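Local coordinates for protein ESSB (Geobacillus thermodenitrificans, PDB 2YNQ) that is an integral membrane component of the type VII secretion system, represented here by its extracellular domain, and probably contributes to protein export, at residues Met78-Tyr83 with Glu94-Ile99; Gln88-Leu93 with Leu110-Gln115. All coordinates share one frame; numbering follows the deposited sequence.

Contact 1 of 2, residues Met78-Tyr83 with Glu94-Ile99; sequences MLYWIY and ELARTI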
loop_
_atom_site.group_PDB
_atom_site.type_symbol
_atom_site.label_atom_id
_atom_site.label_comp_id
_atom_site.label_asym_id
_atom_site.label_seq_id
_atom_site.Cartn_x
_atom_site.Cartn_y
_atom_site.Cartn_z
ATOM N N MET D 78 -16.156 7.763 -0.834
ATOM C CA MET D 78 -15.354 8.386 -1.866
ATOM C C MET D 78 -14.394 9.387 -1.260
ATOM O O MET D 78 -13.209 9.396 -1.596
ATOM C CB MET D 78 -16.256 9.053 -2.908
ATOM C CG MET D 78 -17.054 8.025 -3.719
ATOM S SD MET D 78 -18.101 8.795 -4.971
ATOM C CE MET D 78 -19.060 7.385 -5.514
ATOM N N LEU D 79 -14.890 10.207 -0.334
ATOM C CA LEU D 79 -14.056 11.193 0.333
ATOM C C LEU D 79 -12.961 10.526 1.142
ATOM O O LEU D 79 -11.810 10.970 1.106
ATOM C CB LEU D 79 -14.896 12.127 1.209
ATOM C CG LEU D 79 -15.814 13.070 0.419
ATOM C CD1 LEU D 79 -16.801 13.863 1.346
ATOM C CD2 LEU D 79 -14.992 14.001 -0.483
ATOM N N TYR D 80 -13.305 9.447 1.846
ATOM C CA TYR D 80 -12.316 8.676 2.586
ATOM C C TYR D 80 -11.134 8.304 1.685
ATOM O O TYR D 80 -9.986 8.596 2.014
ATOM C CB TYR D 80 -12.929 7.408 3.156
ATOM C CG TYR D 80 -11.893 6.513 3.782
ATOM C CD1 TYR D 80 -11.555 6.654 5.120
ATOM C CD2 TYR D 80 -11.234 5.525 3.036
ATOM C CE1 TYR D 80 -10.586 5.834 5.711
ATOM C CE2 TYR D 80 -10.270 4.699 3.620
ATOM C CZ TYR D 80 -9.949 4.868 4.962
ATOM O OH TYR D 80 -9.001 4.079 5.586
ATOM N N TRP D 81 -11.419 7.670 0.548
ATOM C CA TRP D 81 -10.346 7.189 -0.315
ATOM C C TRP D 81 -9.568 8.308 -0.982
ATOM O O TRP D 81 -8.358 8.180 -1.211
ATOM C CB TRP D 81 -10.871 6.163 -1.331
ATOM C CG TRP D 81 -11.143 4.853 -0.631
ATOM C CD1 TRP D 81 -12.363 4.306 -0.341
ATOM C CD2 TRP D 81 -10.155 3.965 -0.065
ATOM N NE1 TRP D 81 -12.193 3.125 0.356
ATOM C CE2 TRP D 81 -10.848 2.886 0.518
ATOM C CE3 TRP D 81 -8.752 3.975 -0.015
ATOM C CZ2 TRP D 81 -10.187 1.826 1.160
ATOM C CZ3 TRP D 81 -8.094 2.922 0.620
ATOM C CH2 TRP D 81 -8.815 1.862 1.198
ATOM N N ILE D 82 -10.248 9.413 -1.274
ATOM C CA ILE D 82 -9.579 10.548 -1.858
ATOM C C ILE D 82 -8.586 11.133 -0.841
ATOM O O ILE D 82 -7.436 11.461 -1.195
ATOM C CB ILE D 82 -10.583 11.624 -2.347
ATOM C CG1 ILE D 82 -11.384 11.109 -3.556
ATOM C CG2 ILE D 82 -9.843 12.933 -2.662
ATOM C CD1 ILE D 82 -12.654 11.948 -3.930
ATOM N N TYR D 83 -9.002 11.244 0.417
ATOM C CA TYR D 83 -8.064 11.751 1.440
ATOM C C TYR D 83 -6.941 10.789 1.741
ATOM O O TYR D 83 -5.798 11.214 1.993
ATOM C CB TYR D 83 -8.749 12.082 2.758
ATOM C CG TYR D 83 -9.826 13.122 2.679
ATOM C CD1 TYR D 83 -9.659 14.297 1.942
ATOM C CD2 TYR D 83 -11.010 12.944 3.393
ATOM C CE1 TYR D 83 -10.684 15.257 1.892
ATOM C CE2 TYR D 83 -12.018 13.883 3.363
ATOM C CZ TYR D 83 -11.852 15.036 2.607
ATOM O OH TYR D 83 -12.883 15.955 2.618
ATOM N N GLU D 94 -10.959 10.766 10.559
ATOM C CA GLU D 94 -12.165 11.262 11.210
ATOM C C GLU D 94 -13.419 10.964 10.363
ATOM O O GLU D 94 -14.509 10.800 10.912
ATOM C CB GLU D 94 -12.023 12.734 11.638
ATOM C CG GLU D 94 -12.744 13.101 12.967
ATOM C CD GLU D 94 -12.255 12.306 14.195
ATOM O OE1 GLU D 94 -11.042 11.986 14.301
ATOM O OE2 GLU D 94 -13.099 12.008 15.066
ATOM N N LEU D 95 -13.256 10.846 9.043
ATOM C CA LEU D 95 -14.338 10.353 8.178
ATOM C C LEU D 95 -14.675 8.896 8.483
ATOM O O LEU D 95 -15.848 8.537 8.619
ATOM C CB LEU D 95 -13.939 10.481 6.723
ATOM C CG LEU D 95 -14.962 10.496 5.594
ATOM C CD1 LEU D 95 -16.293 11.154 5.970
ATOM C CD2 LEU D 95 -14.337 11.286 4.484
ATOM N N ALA D 96 -13.639 8.069 8.618
ATOM C CA ALA D 96 -13.815 6.654 8.918
ATOM C C ALA D 96 -14.594 6.486 10.207
ATOM O O ALA D 96 -15.476 5.622 10.309
ATOM C CB ALA D 96 -12.460 5.958 9.027
ATOM N N ARG D 97 -14.272 7.315 11.196
ATOM C CA ARG D 97 -14.962 7.230 12.467
ATOM C C ARG D 97 -16.433 7.640 12.349
ATOM O O ARG D 97 -17.304 7.028 12.974
ATOM C CB ARG D 97 -14.263 8.089 13.500
ATOM C CG ARG D 97 -12.861 7.652 13.866
ATOM C CD ARG D 97 -12.536 8.359 15.148
ATOM N NE ARG D 97 -11.117 8.488 15.440
ATOM C CZ ARG D 97 -10.373 7.534 15.987
ATOM N NH1 ARG D 97 -10.912 6.347 16.272
ATOM N NH2 ARG D 97 -9.087 7.767 16.232
ATOM N N THR D 98 -16.705 8.659 11.540
ATOM C CA THR D 98 -18.070 9.108 11.317
ATOM C C THR D 98 -18.865 7.986 10.652
ATOM O O THR D 98 -20.012 7.737 11.013
ATOM C CB THR D 98 -18.093 10.363 10.419
ATOM O OG1 THR D 98 -17.237 11.358 10.979
ATOM C CG2 THR D 98 -19.497 10.939 10.291
ATOM N N ILE D 99 -18.236 7.327 9.679
ATOM C CA ILE D 99 -18.822 6.216 8.937
ATOM C C ILE D 99 -19.013 5.009 9.841
ATOM O O ILE D 99 -19.878 4.176 9.607
ATOM C CB ILE D 99 -17.884 5.806 7.768
ATOM C CG1 ILE D 99 -17.813 6.911 6.719
ATOM C CG2 ILE D 99 -18.348 4.530 7.092
ATOM C CD1 ILE D 99 -16.651 6.714 5.737
#
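L95 carries CG anti to its backbone N (chi1 -160°), which directs its branched end toward helix 75-85, and Y80, with CG likewise anti to N (chi1 173°), directs its ring toward A96 across an antiparallel helical hairpin. Its two arms, helix 75-85 and helix 89-99, belong to the all-helical extracellular domain; their short segments run at 157° to each other with axes 9.6 Å apart at closest approach. The leucine enters the other helix in the manner of a knob into a hole, lined by Q76, L79, Y80 and Y83. One methyl does the touching: L95 CD2 lies 3.4 Å from L79 CB, and the same CD2 is 3.4 Å from the backbone N of Y80. Y83 closes the hollow with the edge of its ring, where CE2 comes within 3.7 Å of L95 CD2 near the ring plane; the Y83 and L95 side chains cross at about a right angle. Next to the leucine, A96 meets Y80, its CB 3.8 Å from Y80 CE1 in an oblique approach. No hydrogen bond joins the two segments; the contact between them is apolar packing, largely buried. Y80 OH is hydrogen-bonded to L104 O at the start of helix 102-118, while P36 packs on L79 and Y83 from a loop. Within its own helix, Y80 also lies over W81, with Y80 CE2 above the centre of the indole, 3.6 Å from its plane.

Contact 2 of 2, residues Gln88-Leu93 with Leu110-Gln115; sequences QSEEAL and LKYREQ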
loop_
_atom_site.group_PDB
_atom_site.type_symbol
_atom_site.label_atom_id
_atom_site.label_comp_id
_atom_site.label_asym_id
_atom_site.label_seq_id
_atom_site.Cartn_x
_atom_site.Cartn_y
_atom_site.Cartn_z
ATOM N N GLN D 88 -3.931 12.641 3.465
ATOM C CA GLN D 88 -4.565 13.440 4.491
ATOM C C GLN D 88 -5.206 12.452 5.444
ATOM O O GLN D 88 -6.440 12.366 5.556
ATOM C CB GLN D 88 -5.586 14.399 3.878
ATOM C CG GLN D 88 -4.933 15.530 3.083
ATOM C CD GLN D 88 -5.953 16.342 2.259
ATOM O OE1 GLN D 88 -6.205 16.029 1.088
ATOM N NE2 GLN D 88 -6.558 17.365 2.881
ATOM N N SER D 89 -4.348 11.675 6.112
ATOM C CA SER D 89 -4.824 10.535 6.934
ATOM C C SER D 89 -5.679 11.007 8.100
ATOM O O SER D 89 -6.639 10.338 8.465
ATOM C CB SER D 89 -3.658 9.671 7.441
ATOM O OG SER D 89 -2.643 10.499 7.991
ATOM N N GLU D 90 -5.349 12.171 8.649
ATOM C CA GLU D 90 -6.154 12.779 9.724
ATOM C C GLU D 90 -7.604 12.995 9.291
ATOM O O GLU D 90 -8.546 12.656 10.014
ATOM C CB GLU D 90 -5.498 14.075 10.189
ATOM C CG GLU D 90 -4.159 13.765 10.855
ATOM C CD GLU D 90 -3.182 14.912 10.856
ATOM O OE1 GLU D 90 -2.748 15.345 9.793
ATOM O OE2 GLU D 90 -2.812 15.369 11.947
ATOM N N GLU D 91 -7.764 13.513 8.076
ATOM C CA GLU D 91 -9.060 13.738 7.485
ATOM C C GLU D 91 -9.755 12.396 7.200
ATOM O O GLU D 91 -10.929 12.219 7.514
ATOM C CB GLU D 91 -8.858 14.567 6.218
ATOM C CG GLU D 91 -9.965 15.490 5.856
ATOM C CD GLU D 91 -10.356 16.463 6.964
ATOM O OE1 GLU D 91 -9.703 17.515 7.119
ATOM O OE2 GLU D 91 -11.371 16.194 7.632
ATOM N N ALA D 92 -9.016 11.430 6.663
ATOM C CA ALA D 92 -9.572 10.101 6.391
ATOM C C ALA D 92 -9.947 9.374 7.693
ATOM O O ALA D 92 -10.992 8.696 7.771
ATOM C CB ALA D 92 -8.598 9.282 5.572
ATOM N N LEU D 93 -9.115 9.538 8.718
ATOM C CA LEU D 93 -9.402 8.956 10.024
ATOM C C LEU D 93 -10.714 9.466 10.608
ATOM O O LEU D 93 -11.518 8.676 11.094
ATOM C CB LEU D 93 -8.250 9.169 11.003
ATOM C CG LEU D 93 -8.420 8.692 12.456
ATOM C CD1 LEU D 93 -8.743 7.212 12.540
ATOM C CD2 LEU D 93 -7.183 9.010 13.289
ATOM N N LEU D 110 -3.194 3.267 10.489
ATOM C CA LEU D 110 -1.910 2.846 9.905
ATOM C C LEU D 110 -1.236 3.933 9.073
ATOM O O LEU D 110 -0.047 4.166 9.228
ATOM C CB LEU D 110 -2.064 1.563 9.101
ATOM C CG LEU D 110 -2.255 0.313 9.978
ATOM C CD1 LEU D 110 -2.709 -0.861 9.111
ATOM C CD2 LEU D 110 -1.004 -0.058 10.831
ATOM N N LYS D 111 -1.982 4.619 8.206
ATOM C CA LYS D 111 -1.394 5.721 7.424
ATOM C C LYS D 111 -0.974 6.860 8.350
ATOM O O LYS D 111 0.062 7.487 8.150
ATOM C CB LYS D 111 -2.359 6.226 6.344
ATOM C CG LYS D 111 -2.585 5.259 5.184
ATOM C CD LYS D 111 -1.266 4.779 4.542
ATOM C CE LYS D 111 -1.452 4.185 3.148
ATOM N NZ LYS D 111 -1.621 5.252 2.068
ATOM N N TYR D 112 -1.759 7.105 9.392
ATOM C CA TYR D 112 -1.431 8.156 10.332
ATOM C C TYR D 112 -0.156 7.802 11.111
ATOM O O TYR D 112 0.666 8.682 11.412
ATOM C CB TYR D 112 -2.620 8.412 11.268
ATOM C CG TYR D 112 -2.419 9.502 12.281
ATOM C CD1 TYR D 112 -1.895 10.743 11.924
ATOM C CD2 TYR D 112 -2.776 9.302 13.598
ATOM C CE1 TYR D 112 -1.729 11.767 12.887
ATOM C CE2 TYR D 112 -2.615 10.296 14.564
ATOM C CZ TYR D 112 -2.093 11.522 14.206
ATOM O OH TYR D 112 -1.925 12.486 15.192
ATOM N N ARG D 113 0.013 6.515 11.411
ATOM C CA ARG D 113 1.217 6.056 12.078
ATOM C C ARG D 113 2.445 6.472 11.274
ATOM O O ARG D 113 3.380 7.047 11.830
ATOM C CB ARG D 113 1.188 4.547 12.349
ATOM C CG ARG D 113 2.111 4.148 13.495
ATOM C CD ARG D 113 1.918 2.700 13.976
ATOM N NE ARG D 113 2.927 1.791 13.442
ATOM C CZ ARG D 113 4.203 1.753 13.830
ATOM N NH1 ARG D 113 4.663 2.583 14.761
ATOM N NH2 ARG D 113 5.026 0.870 13.275
ATOM N N GLU D 114 2.416 6.228 9.963
ATOM C CA GLU D 114 3.546 6.570 9.087
ATOM C C GLU D 114 3.877 8.050 9.170
ATOM O O GLU D 114 5.041 8.429 9.209
ATOM C CB GLU D 114 3.229 6.250 7.635
ATOM C CG GLU D 114 3.233 4.796 7.239
ATOM C CD GLU D 114 2.691 4.615 5.825
ATOM O OE1 GLU D 114 2.671 5.610 5.061
ATOM O OE2 GLU D 114 2.274 3.493 5.468
ATOM N N GLN D 115 2.838 8.876 9.197
ATOM C CA GLN D 115 3.006 10.313 9.197
ATOM C C GLN D 115 3.640 10.795 10.498
ATOM O O GLN D 115 4.420 11.766 10.508
ATOM C CB GLN D 115 1.667 11.000 8.960
ATOM C CG GLN D 115 1.776 12.506 8.858
ATOM C CD GLN D 115 0.427 13.182 8.786
ATOM O OE1 GLN D 115 -0.479 12.730 8.069
ATOM N NE2 GLN D 115 0.283 14.279 9.524
HETATM O O HOH W 1 -1.081 11.107 6.028
#
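S89 and Y112, whose CA atoms are the nearest pair between the segments, bury the most surface in the contact, with E90 next. They join the start of helix 89-99 to helix 102-118; the short segments are antiparallel at 153°, forming a helical hairpin of this all-helical domain. S89 sends its CB against K111, 3.8 Å from K111 CB, while its OG, placed between the backbone N and the carbonyl carbon, meets the Y112 ring at the edge and lies 3.5 Å from Y112 CA. Beside it, E90 runs its extended chain obliquely past Y112: E90 CG is 3.7 Å from Y112 CE1, with carboxylate and ring planes turned only 23° apart. L93 adds a looser touch on the same tyrosine. Beyond the ring, Q115 NE2 donates to E90 OE1 at 3.2 Å in a nearly straight bond; E90 OE1 lies close to the amide plane of Q115, while the N-H reaches it from above the carboxylate plane. The other end of this amide, Q115 OE1, appears to accept from a water at 2.7 Å, and that water also lies 2.6 Å from S89 OG. An alanine in place of Q115 would probably leave the E90 carboxylate without this N-H donor and the water without one of its mates. Outside the pair, Y112 packs on K130 and I134 of helix 124-152, and K111 NZ makes a salt bridge to E55. The hydrogen bond thus pairs a probably ionised carboxylate with a neutral amide, and E90, in the first turn of its helix, is likely to gain further from the positive end of the helix dipole.

How the contacts relate
From the N terminus the segments come in the order 78-83, 88-93, 94-99, 110-115, so the two contacts cross: contact 2 opens within the loop that contact 1 closes, and ends beyond it. Contact 1 folds helix 75-85 back on helix 89-99, and contact 2 folds helix 102-118 back on that same helix, which makes helix 89-99 the middle member of three consecutive antiparallel helices. Its first turns serve contact 2 and its later ones contact 1. The two meet at the turn between helix 75-85 and helix 89-99, where Y83 O and Q88 N are 2.8 Å apart, a probable hydrogen bond, and just beyond it Y83 packs on E91.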